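PDB 4KPK: enoyl-CoA hydratase/isomerase, which probably acts on acyl-CoA substrates as an isomerase or hydratase of the crotonase-like family. Local coordinates for residues A[61-65]-A[66-70]; A[245-248]-A[249-253]; A[32-35]-A[36-40]. All coordinates share one frame; numbering follows the deposited sequence.

Contact 1 of 3, residues A[61-65]-A[66-70]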
ATOM      1  N   ASN A  61     -16.471   2.938 -27.298  1.00 24.95           N
ATOM      2  CA  ASN A  61     -15.917   1.721 -26.722  1.00 27.66           C
ATOM      3  C   ASN A  61     -16.631   1.335 -25.426  1.00 26.21           C
ATOM      4  O   ASN A  61     -16.009   0.832 -24.478  1.00 25.70           O
ATOM      5  CB  ASN A  61     -14.410   1.902 -26.507  1.00 28.71           C
ATOM      6  CG  ASN A  61     -13.656   1.843 -27.804  1.00 28.03           C
ATOM      7  OD1 ASN A  61     -14.085   1.138 -28.678  1.00 29.22           O
ATOM      8  ND2 ASN A  61     -12.522   2.567 -27.923  1.00 26.88           N
ATOM      9  N   ALA A  62     -17.920   1.654 -25.383  1.00 23.89           N
ATOM     10  CA  ALA A  62     -18.696   1.487 -24.183  1.00 23.16           C
ATOM     11  C   ALA A  62     -18.885  -0.035 -23.970  1.00 23.55           C
ATOM     12  O   ALA A  62     -19.085  -0.778 -24.917  1.00 23.33           O
ATOM     13  CB  ALA A  62     -20.044   2.190 -24.320  1.00 24.29           C
ATOM     14  N   PHE A  63     -18.833  -0.478 -22.737  1.00 24.15           N
ATOM     15  CA  PHE A  63     -18.986  -1.894 -22.464  1.00 29.12           C
ATOM     16  C   PHE A  63     -20.446  -2.320 -22.489  1.00 27.06           C
ATOM     17  O   PHE A  63     -21.321  -1.687 -21.896  1.00 29.28           O
ATOM     18  CB  PHE A  63     -18.427  -2.262 -21.100  1.00 31.15           C
ATOM     19  CG  PHE A  63     -16.939  -2.232 -21.013  1.00 35.97           C
ATOM     20  CD1 PHE A  63     -16.164  -1.373 -21.836  1.00 40.32           C
ATOM     21  CD2 PHE A  63     -16.296  -3.027 -20.077  1.00 39.59           C
ATOM     22  CE1 PHE A  63     -14.781  -1.347 -21.735  1.00 39.07           C
ATOM     23  CE2 PHE A  63     -14.914  -2.978 -19.960  1.00 40.51           C
ATOM     24  CZ  PHE A  63     -14.163  -2.133 -20.791  1.00 38.44           C
ATOM     25  N   ASP A  64     -20.669  -3.444 -23.129  1.00 29.82           N
ATOM     26  CA  ASP A  64     -21.875  -4.218 -22.913  1.00 28.60           C
ATOM     27  C   ASP A  64     -21.527  -5.701 -22.817  1.00 29.49           C
ATOM     28  O   ASP A  64     -20.324  -6.053 -22.782  1.00 26.38           O
ATOM     29  CB  ASP A  64     -22.896  -3.886 -24.005  1.00 29.10           C
ATOM     30  CG  ASP A  64     -22.473  -4.350 -25.351  1.00 33.36           C
ATOM     31  OD1 ASP A  64     -21.459  -5.095 -25.483  1.00 31.68           O
ATOM     32  OD2 ASP A  64     -23.175  -3.967 -26.296  1.00 40.11           O
ATOM     33  N   GLU A  65     -22.566  -6.563 -22.736  1.00 28.14           N
ATOM     34  CA  GLU A  65     -22.376  -8.035 -22.575  1.00 27.14           C
ATOM     35  C   GLU A  65     -21.543  -8.681 -23.701  1.00 26.73           C
ATOM     36  O   GLU A  65     -20.754  -9.623 -23.527  1.00 26.95           O
ATOM     37  CB  GLU A  65     -23.753  -8.719 -22.378  1.00 29.18           C
ATOM     38  CG  GLU A  65     -24.627  -8.868 -23.617  1.00 30.80           C
ATOM     39  CD  GLU A  65     -25.288  -7.597 -24.232  1.00 34.68           C
ATOM     40  OE1 GLU A  65     -25.089  -6.410 -23.855  1.00 37.84           O
ATOM     41  OE2 GLU A  65     -26.042  -7.821 -25.185  1.00 36.95           O
ATOM     42  N   VAL A  66     -21.711  -8.153 -24.870  1.00 24.82           N
ATOM     43  CA  VAL A  66     -20.984  -8.627 -26.001  1.00 29.87           C
ATOM     44  C   VAL A  66     -19.477  -8.270 -25.890  1.00 29.67           C
ATOM     45  O   VAL A  66     -18.666  -9.138 -26.048  1.00 29.88           O
ATOM     46  CB  VAL A  66     -21.624  -8.073 -27.312  1.00 30.31           C
ATOM     47  CG1 VAL A  66     -20.728  -8.341 -28.523  1.00 33.29           C
ATOM     48  CG2 VAL A  66     -23.020  -8.663 -27.531  1.00 30.31           C
HETATM   49  N   MSE A  67     -19.129  -6.998 -25.652  1.00 32.09           N
HETATM   50  CA  MSE A  67     -17.739  -6.580 -25.386  1.00 32.86           C
HETATM   51  C   MSE A  67     -17.096  -7.434 -24.324  1.00 28.35           C
HETATM   52  O   MSE A  67     -15.984  -7.873 -24.506  1.00 29.18           O
HETATM   53  CB  MSE A  67     -17.692  -5.172 -24.863  1.00 35.65           C
HETATM   54  CG  MSE A  67     -16.308  -4.665 -24.482  1.00 40.98           C
HETATM   55 SE   MSE A  67     -15.629  -3.585 -25.994  1.00 57.04          SE
HETATM   56  CE  MSE A  67     -16.800  -2.049 -25.830  1.00 51.98           C
ATOM     57  N   ILE A  68     -17.790  -7.619 -23.212  1.00 26.73           N
ATOM     58  CA  ILE A  68     -17.294  -8.422 -22.082  1.00 27.60           C
ATOM     59  C   ILE A  68     -16.937  -9.798 -22.622  1.00 23.81           C
ATOM     60  O   ILE A  68     -15.820 -10.268 -22.441  1.00 25.62           O
ATOM     61  CB  ILE A  68     -18.341  -8.581 -20.937  1.00 29.12           C
ATOM     62  CG1 ILE A  68     -18.706  -7.238 -20.270  1.00 36.27           C
ATOM     63  CG2 ILE A  68     -17.892  -9.571 -19.893  1.00 27.80           C
ATOM     64  CD1 ILE A  68     -17.543  -6.334 -20.065  1.00 42.38           C
ATOM     65  N   SER A  69     -17.861 -10.397 -23.365  1.00 24.90           N
ATOM     66  CA  SER A  69     -17.675 -11.782 -23.799  1.00 30.36           C
ATOM     67  C   SER A  69     -16.591 -11.914 -24.847  1.00 24.98           C
ATOM     68  O   SER A  69     -15.756 -12.853 -24.834  1.00 22.16           O
ATOM     69  CB  SER A  69     -18.997 -12.384 -24.299  1.00 37.38           C
ATOM     70  OG  SER A  69     -18.739 -13.347 -25.301  1.00 45.87           O
ATOM     71  N   GLU A  70     -16.563 -10.947 -25.763  1.00 24.31           N
ATOM     72  CA  GLU A  70     -15.507 -10.942 -26.758  1.00 23.18           C
ATOM     73  C   GLU A  70     -14.131 -10.833 -26.105  1.00 21.83           C
ATOM     74  O   GLU A  70     -13.182 -11.458 -26.530  1.00 26.31           O
ATOM     75  CB  GLU A  70     -15.772  -9.826 -27.771  1.00 25.17           C
ATOM     76  CG  GLU A  70     -17.010 -10.116 -28.608  1.00 25.52           C
ATOM     77  CD  GLU A  70     -17.098  -9.339 -29.889  1.00 27.16           C
ATOM     78  OE1 GLU A  70     -16.429  -8.291 -30.052  1.00 30.12           O
ATOM     79  OE2 GLU A  70     -17.881  -9.765 -30.743  1.00 29.30           O
TER
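An N-cap opens helix 65-80: Asp64 stands just before the first turn, and its carboxylate accepts from Met67, three residues on. Met67 N reaches Asp64 OD1 at 3.0 Å in a nearly straight bond, with an N-H...O angle of 171°. Asp64 CG lies between its own backbone N and carbonyl carbon (chi1 67°), which turns the carboxylate back over the start of the helix, where a short acidic side chain suits first-turn N-H groups, which have no preceding turn of helix to accept from them. The negative group would also probably be favoured by the helix dipole. Its other oxygen, OD2, is hydrogen-bonded to Tyr40 OH. A leucine in place of Asp64 would probably leave Met67 N without its capping acceptor and Tyr40 OH without its partner. The regular i to i+4 backbone bonds then begin, with Ile68 N donating to Asp64 O at 3.0 Å and Ser69 N to Glu65 O.

Beside the cap lies a hydrophobic staple: Phe63, just before the N-cap, meets Ile68, four residues after it. Ile68 CD1 comes obliquely within 3.5 Å of Phe63 CD2. One face of the ring takes CG of Met67, modelled as selenomethionine, toward its rim, and SE stands 5.3 Å from the ring centroid in an oblique Met-aromatic contact. Branched Ile68 also packs on Leu123 and Leu126 of helix 113-132. Together these contacts make a helix N-terminus with a side-chain cap and a hydrophobic staple, where a loop after strand 49-54 enters helix 65-80.

Contact 2 of 3, residues A[245-248]-A[249-253]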
ATOM      1  N   LYS A 245       4.536 -13.639 -11.541  1.00 23.04           N
ATOM      2  CA  LYS A 245       3.155 -13.259 -11.348  1.00 26.15           C
ATOM      3  C   LYS A 245       2.435 -14.147 -10.309  1.00 23.83           C
ATOM      4  O   LYS A 245       1.675 -13.586  -9.547  1.00 22.76           O
ATOM      5  CB  LYS A 245       2.345 -13.218 -12.645  1.00 26.45           C
ATOM      6  CG  LYS A 245       2.723 -12.115 -13.638  1.00 29.89           C
ATOM      7  CD  LYS A 245       1.794 -12.100 -14.861  1.00 25.91           C
ATOM      8  CE  LYS A 245       0.469 -11.411 -14.519  1.00 27.38           C
ATOM      9  NZ  LYS A 245      -0.218 -10.819 -15.701  1.00 29.33           N
ATOM     10  N   CYS A 246       2.675 -15.469 -10.278  1.00 22.34           N
ATOM     11  CA  CYS A 246       1.953 -16.347  -9.345  1.00 23.63           C
ATOM     12  C   CYS A 246       2.479 -16.007  -8.006  1.00 23.49           C
ATOM     13  O   CYS A 246       1.747 -15.952  -7.051  1.00 27.63           O
ATOM     14  CB  CYS A 246       2.205 -17.868  -9.579  1.00 26.76           C
ATOM     15  SG  CYS A 246       1.678 -18.487 -11.191  1.00 37.79           S
ATOM     16  N   LEU A 247       3.780 -15.751  -7.932  1.00 28.70           N
ATOM     17  CA  LEU A 247       4.422 -15.480  -6.649  1.00 28.26           C
ATOM     18  C   LEU A 247       3.864 -14.199  -6.038  1.00 26.05           C
ATOM     19  O   LEU A 247       3.421 -14.174  -4.899  1.00 23.05           O
ATOM     20  CB  LEU A 247       5.922 -15.365  -6.860  1.00 32.02           C
ATOM     21  CG  LEU A 247       6.791 -14.787  -5.746  1.00 34.94           C
ATOM     22  CD1 LEU A 247       7.010 -15.846  -4.694  1.00 36.71           C
ATOM     23  CD2 LEU A 247       8.130 -14.315  -6.316  1.00 41.39           C
ATOM     24  N   LEU A 248       3.891 -13.106  -6.791  1.00 25.26           N
ATOM     25  CA  LEU A 248       3.219 -11.868  -6.325  1.00 23.07           C
ATOM     26  C   LEU A 248       1.764 -12.103  -5.920  1.00 21.89           C
ATOM     27  O   LEU A 248       1.253 -11.548  -4.945  1.00 20.05           O
ATOM     28  CB  LEU A 248       3.245 -10.791  -7.472  1.00 24.30           C
ATOM     29  CG  LEU A 248       4.639 -10.217  -7.752  1.00 22.80           C
ATOM     30  CD1 LEU A 248       4.704  -9.203  -8.911  1.00 24.98           C
ATOM     31  CD2 LEU A 248       5.094  -9.556  -6.474  1.00 25.44           C
ATOM     32  N   SER A 249       1.055 -12.875  -6.707  1.00 23.85           N
ATOM     33  CA  SER A 249      -0.330 -13.281  -6.298  1.00 26.70           C
ATOM     34  C   SER A 249      -0.365 -13.901  -4.904  1.00 25.91           C
ATOM     35  O   SER A 249      -1.129 -13.493  -4.075  1.00 25.76           O
ATOM     36  CB  SER A 249      -0.937 -14.286  -7.286  1.00 26.89           C
ATOM     37  OG  SER A 249      -2.328 -14.362  -7.137  1.00 25.58           O
ATOM     38  N   SER A 250       0.521 -14.847  -4.648  1.00 29.13           N
ATOM     39  CA  SER A 250       0.560 -15.542  -3.362  1.00 30.72           C
ATOM     40  C   SER A 250       0.879 -14.614  -2.198  1.00 31.08           C
ATOM     41  O   SER A 250       0.587 -14.970  -1.063  1.00 29.85           O
ATOM     42  CB  SER A 250       1.551 -16.709  -3.407  1.00 31.54           C
ATOM     43  OG  SER A 250       2.923 -16.272  -3.337  1.00 29.94           O
ATOM     44  N   LEU A 251       1.461 -13.433  -2.482  1.00 27.78           N
ATOM     45  CA  LEU A 251       1.880 -12.500  -1.450  1.00 26.38           C
ATOM     46  C   LEU A 251       0.861 -11.362  -1.161  1.00 27.81           C
ATOM     47  O   LEU A 251       1.051 -10.597  -0.226  1.00 26.91           O
ATOM     48  CB  LEU A 251       3.224 -11.889  -1.793  1.00 26.15           C
ATOM     49  CG  LEU A 251       4.462 -12.780  -2.023  1.00 27.19           C
ATOM     50  CD1 LEU A 251       5.609 -11.941  -2.617  1.00 25.73           C
ATOM     51  CD2 LEU A 251       4.930 -13.456  -0.743  1.00 24.75           C
ATOM     52  N   GLU A 252      -0.219 -11.293  -1.940  1.00 26.25           N
ATOM     53  CA  GLU A 252      -1.216 -10.210  -1.882  1.00 27.64           C
ATOM     54  C   GLU A 252      -1.811  -9.962  -0.540  1.00 26.53           C
ATOM     55  O   GLU A 252      -2.169  -8.811  -0.246  1.00 27.34           O
ATOM     56  CB  GLU A 252      -2.379 -10.506  -2.821  1.00 27.94           C
ATOM     57  CG  GLU A 252      -2.059 -10.283  -4.272  1.00 28.31           C
ATOM     58  CD  GLU A 252      -3.204 -10.686  -5.215  1.00 31.10           C
ATOM     59  OE1 GLU A 252      -4.052 -11.607  -4.898  1.00 25.79           O
ATOM     60  OE2 GLU A 252      -3.208 -10.106  -6.323  1.00 27.14           O
ATOM     61  N   ASP A 253      -1.957 -11.034   0.253  1.00 26.33           N
ATOM     62  CA  ASP A 253      -2.468 -10.934   1.604  1.00 26.23           C
ATOM     63  C   ASP A 253      -1.572 -10.212   2.635  1.00 25.56           C
ATOM     64  O   ASP A 253      -2.067  -9.762   3.671  1.00 31.60           O
ATOM     65  CB  ASP A 253      -3.007 -12.313   2.146  1.00 29.36           C
ATOM     66  CG  ASP A 253      -1.929 -13.343   2.416  1.00 31.61           C
ATOM     67  OD1 ASP A 253      -0.729 -13.033   2.297  1.00 31.98           O
ATOM     68  OD2 ASP A 253      -2.306 -14.504   2.792  1.00 37.14           O
TER
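Lys245 O and Ser249 N form one of the regular i to i+4 bonds of helix 238-251, near whose C-terminal end the bonding shifts from i+4 toward i+3. This bond is 3.0 Å long, and the next, from Ser250 N to Cys246 O, measures 2.9 Å. One residue further the pattern changes: Leu251 N makes only a weak bond to Leu247 O, with an N-H...O angle of 124°, and also donates to Leu248 O at 3.1 Å, an i to i+3 bond. That donor sits above the plane of the Leu248 carbonyl, 70° out of it. Leu248 O has a further donor, Gln191 NE2 of the second subunit, so this acceptor is shared between the helix end and the subunit interface.

Serine suits position 250 because its short hydroxyl, held between the backbone N and the carbonyl carbon (chi1 76°), can bend back to Leu247 O in the preceding turn. Ser250 OG has in addition a weak hydrogen bond with His263 NE2. Leucines suit the buried side: Leu247 CG and Leu251 CD1 approach loosely at 4.4 Å, one turn apart, while Leu247 packs on Thr264 and Leu251 on Thr260 of helix 258-273, and both meet Ser182 of the second subunit.

The charged ends are paired away from this turn. Lys245 NZ forms a salt bridge with Asp157 OD2 and a hydrogen bond with Phe133 O, while Glu252 OE2 forms a salt bridge with Arg187 NH1. Leu247 O, to which Leu251 N gives a weak bond, is also met by a side chain: Ser250 OG donates to it at 2.7 Å, in the carbonyl plane and on a lone pair.

Contact 3 of 3, residues A[32-35]-A[36-40]. With EDO (1,2-ethanediol), chain B.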
ATOM      1  N   GLU A  32      -6.452 -14.148 -37.191  1.00 31.49           N
ATOM      2  CA  GLU A  32      -7.107 -13.452 -38.322  1.00 31.10           C
ATOM      3  C   GLU A  32      -8.598 -13.832 -38.434  1.00 30.05           C
ATOM      4  O   GLU A  32      -9.438 -12.990 -38.669  1.00 29.91           O
ATOM      5  CB  GLU A  32      -6.353 -13.748 -39.596  1.00 33.01           C
ATOM      6  CG  GLU A  32      -4.950 -13.157 -39.609  1.00 37.73           C
ATOM      7  CD  GLU A  32      -4.121 -13.618 -40.811  1.00 40.37           C
ATOM      8  OE1 GLU A  32      -4.274 -14.770 -41.313  1.00 35.35           O
ATOM      9  OE2 GLU A  32      -3.311 -12.800 -41.273  1.00 41.94           O
ATOM     10  N   ILE A  33      -8.950 -15.084 -38.161  1.00 29.91           N
ATOM     11  CA  ILE A  33     -10.362 -15.493 -38.238  1.00 27.31           C
ATOM     12  C   ILE A  33     -11.117 -14.888 -37.079  1.00 29.29           C
ATOM     13  O   ILE A  33     -12.227 -14.373 -37.227  1.00 27.25           O
ATOM     14  CB  ILE A  33     -10.536 -17.029 -38.256  1.00 29.15           C
ATOM     15  CG1 ILE A  33     -10.080 -17.599 -39.602  1.00 30.71           C
ATOM     16  CG2 ILE A  33     -11.984 -17.430 -37.999  1.00 29.23           C
ATOM     17  CD1 ILE A  33      -9.680 -19.088 -39.527  1.00 35.15           C
ATOM     18  N   LEU A  34     -10.517 -14.932 -35.901  1.00 32.96           N
ATOM     19  CA  LEU A  34     -11.186 -14.374 -34.746  1.00 31.96           C
ATOM     20  C   LEU A  34     -11.352 -12.834 -34.976  1.00 27.94           C
ATOM     21  O   LEU A  34     -12.448 -12.302 -34.907  1.00 26.79           O
ATOM     22  CB  LEU A  34     -10.394 -14.728 -33.494  1.00 33.13           C
ATOM     23  CG  LEU A  34     -10.900 -14.305 -32.120  1.00 35.18           C
ATOM     24  CD1 LEU A  34     -12.353 -14.702 -31.845  1.00 33.60           C
ATOM     25  CD2 LEU A  34      -9.965 -14.910 -31.091  1.00 37.63           C
ATOM     26  N   ASP A  35     -10.281 -12.165 -35.352  1.00 27.49           N
ATOM     27  CA  ASP A  35     -10.328 -10.747 -35.645  1.00 27.87           C
ATOM     28  C   ASP A  35     -11.542 -10.433 -36.538  1.00 32.19           C
ATOM     29  O   ASP A  35     -12.330  -9.562 -36.220  1.00 35.33           O
ATOM     30  CB  ASP A  35      -9.056 -10.368 -36.353  1.00 30.46           C
ATOM     31  CG  ASP A  35      -9.008  -8.910 -36.713  1.00 30.58           C
ATOM     32  OD1 ASP A  35      -9.097  -8.074 -35.825  1.00 32.55           O
ATOM     33  OD2 ASP A  35      -8.918  -8.591 -37.876  1.00 31.68           O
ATOM     34  N   GLN A  36     -11.741 -11.196 -37.607  1.00 33.33           N
ATOM     35  CA  GLN A  36     -12.879 -10.972 -38.515  1.00 36.24           C
ATOM     36  C   GLN A  36     -14.270 -11.190 -37.875  1.00 35.62           C
ATOM     37  O   GLN A  36     -15.169 -10.415 -38.145  1.00 35.83           O
ATOM     38  CB  GLN A  36     -12.753 -11.850 -39.780  1.00 42.18           C
ATOM     39  CG  GLN A  36     -11.406 -11.725 -40.510  1.00 48.52           C
ATOM     40  CD  GLN A  36     -11.331 -12.610 -41.752  1.00 53.55           C
ATOM     41  OE1 GLN A  36     -12.136 -12.436 -42.669  1.00 71.12           O
ATOM     42  NE2 GLN A  36     -10.382 -13.565 -41.792  1.00 48.13           N
ATOM     43  N   GLN A  37     -14.426 -12.243 -37.051  1.00 30.00           N
ATOM     44  CA  GLN A  37     -15.664 -12.590 -36.429  1.00 29.60           C
ATOM     45  C   GLN A  37     -16.079 -11.727 -35.241  1.00 30.54           C
ATOM     46  O   GLN A  37     -17.255 -11.477 -35.068  1.00 28.43           O
ATOM     47  CB  GLN A  37     -15.607 -14.049 -35.991  1.00 34.63           C
ATOM     48  CG  GLN A  37     -15.579 -14.925 -37.240  1.00 38.32           C
ATOM     49  CD  GLN A  37     -15.023 -16.291 -37.009  1.00 38.05           C
ATOM     50  OE1 GLN A  37     -14.355 -16.556 -36.016  1.00 41.40           O
ATOM     51  NE2 GLN A  37     -15.294 -17.173 -37.934  1.00 40.97           N
ATOM     52  N   LEU A  38     -15.135 -11.217 -34.455  1.00 33.34           N
ATOM     53  CA  LEU A  38     -15.478 -10.282 -33.351  1.00 32.29           C
ATOM     54  C   LEU A  38     -16.117  -8.980 -33.838  1.00 31.87           C
ATOM     55  O   LEU A  38     -15.615  -8.360 -34.774  1.00 31.17           O
ATOM     56  CB  LEU A  38     -14.218  -9.906 -32.543  1.00 32.25           C
ATOM     57  CG  LEU A  38     -13.519 -11.131 -31.953  1.00 32.35           C
ATOM     58  CD1 LEU A  38     -12.151 -10.849 -31.326  1.00 30.35           C
ATOM     59  CD2 LEU A  38     -14.473 -11.807 -30.977  1.00 33.05           C
ATOM     60  N   HIS A  39     -17.166  -8.542 -33.128  1.00 30.09           N
ATOM     61  CA  HIS A  39     -17.973  -7.385 -33.505  1.00 31.05           C
ATOM     62  C   HIS A  39     -17.315  -6.097 -33.024  1.00 30.76           C
ATOM     63  O   HIS A  39     -17.354  -5.108 -33.727  1.00 28.18           O
ATOM     64  CB  HIS A  39     -19.395  -7.473 -32.883  1.00 30.82           C
ATOM     65  CG  HIS A  39     -20.149  -8.742 -33.217  1.00 33.35           C
ATOM     66  ND1 HIS A  39     -20.802  -8.926 -34.419  1.00 34.21           N
ATOM     67  CD2 HIS A  39     -20.348  -9.887 -32.506  1.00 36.20           C
ATOM     68  CE1 HIS A  39     -21.369 -10.125 -34.434  1.00 36.78           C
ATOM     69  NE2 HIS A  39     -21.099 -10.733 -33.291  1.00 35.89           N
ATOM     70  N   TYR A  40     -16.772  -6.142 -31.804  1.00 29.06           N
ATOM     71  CA  TYR A  40     -16.320  -5.003 -31.046  1.00 29.50           C
ATOM     72  C   TYR A  40     -14.841  -4.900 -30.830  1.00 32.26           C
ATOM     73  O   TYR A  40     -14.318  -3.809 -30.450  1.00 34.95           O
ATOM     74  CB  TYR A  40     -16.942  -5.022 -29.673  1.00 33.87           C
ATOM     75  CG  TYR A  40     -18.431  -4.846 -29.616  1.00 38.48           C
ATOM     76  CD1 TYR A  40     -19.192  -4.423 -30.713  1.00 43.78           C
ATOM     77  CD2 TYR A  40     -19.074  -5.026 -28.432  1.00 44.17           C
ATOM     78  CE1 TYR A  40     -20.564  -4.238 -30.604  1.00 45.09           C
ATOM     79  CE2 TYR A  40     -20.419  -4.824 -28.322  1.00 45.47           C
ATOM     80  CZ  TYR A  40     -21.157  -4.441 -29.389  1.00 42.67           C
ATOM     81  OH  TYR A  40     -22.497  -4.269 -29.171  1.00 46.78           O
TER
HETATM   82  C1  EDO B 301     -13.438  -6.314 -35.792  1.00 41.02           C
HETATM   83  O1  EDO B 301     -13.526  -7.572 -35.124  1.00 30.67           O
HETATM   84  C2  EDO B 301     -11.942  -6.070 -35.897  1.00 40.35           C
HETATM   85  O2  EDO B 301     -11.594  -5.560 -37.171  1.00 42.18           O
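Leu34 and Leu38 meet one turn apart at the C-terminal end of helix 30-37, where their branched side chains cross at a slant. From Leu38 CB, 3.8 Å from Leu34 O, the chain runs to CG, which lies 3.4 Å from the same oxygen and 3.8 Å from Leu34 CD1. The two methyls then divide: CD1 meets Leu34 CG at 3.8 Å, and CD2 meets Leu34 CD1 at 3.7 Å. Leu38 CG is anti to its own carbonyl carbon (chi1 -58°), a turn that lays both methyls against Leu34. Leucine suits both places, since each presents methyls to its partner and to the protein beneath.

The backbone bond from Leu38 N to Leu34 O, 2.9 Å long, is the last of the helical series here, for Leu38 is the first residue to leave helical angles. On the more exposed side, the Gln37 amide lies alongside Ile33, with OE1 3.2 Å from Ile33 CG2.

Below the leucines, Leu34 rests on His77 and Leu38 on Glu70 and Val74 of helix 65-80, while both touch Cys43 of strand 41-46; the short N-terminal helix thus lies against that helix and an edge strand, 41-46, of the chain's mixed sheet.

How the contacts relate
Contacts 1 and 3 belong to one neighbourhood, while contact 2 lies on the opposite side of the chain's centre, its nearest atoms about 17 Å from contact 1 and about 19 Å from contact 3. Contact 1 is buried and contact 3 is at the surface, yet the two touch: Glu70 probably accepts from His39 N and Tyr40 N, and the Tyr40 ring packs on Val66. Both therefore involve helix 65-80, one at its start and the other against its flank. Contact 2, partly buried, alone meets other subunits. Contacts 2 and 3 lie toward the C-terminal parts of their helices, contact 2 adding a serine hydroxyl and contact 3 a leucine pair; contact 1 instead caps a helix start with a carboxylate.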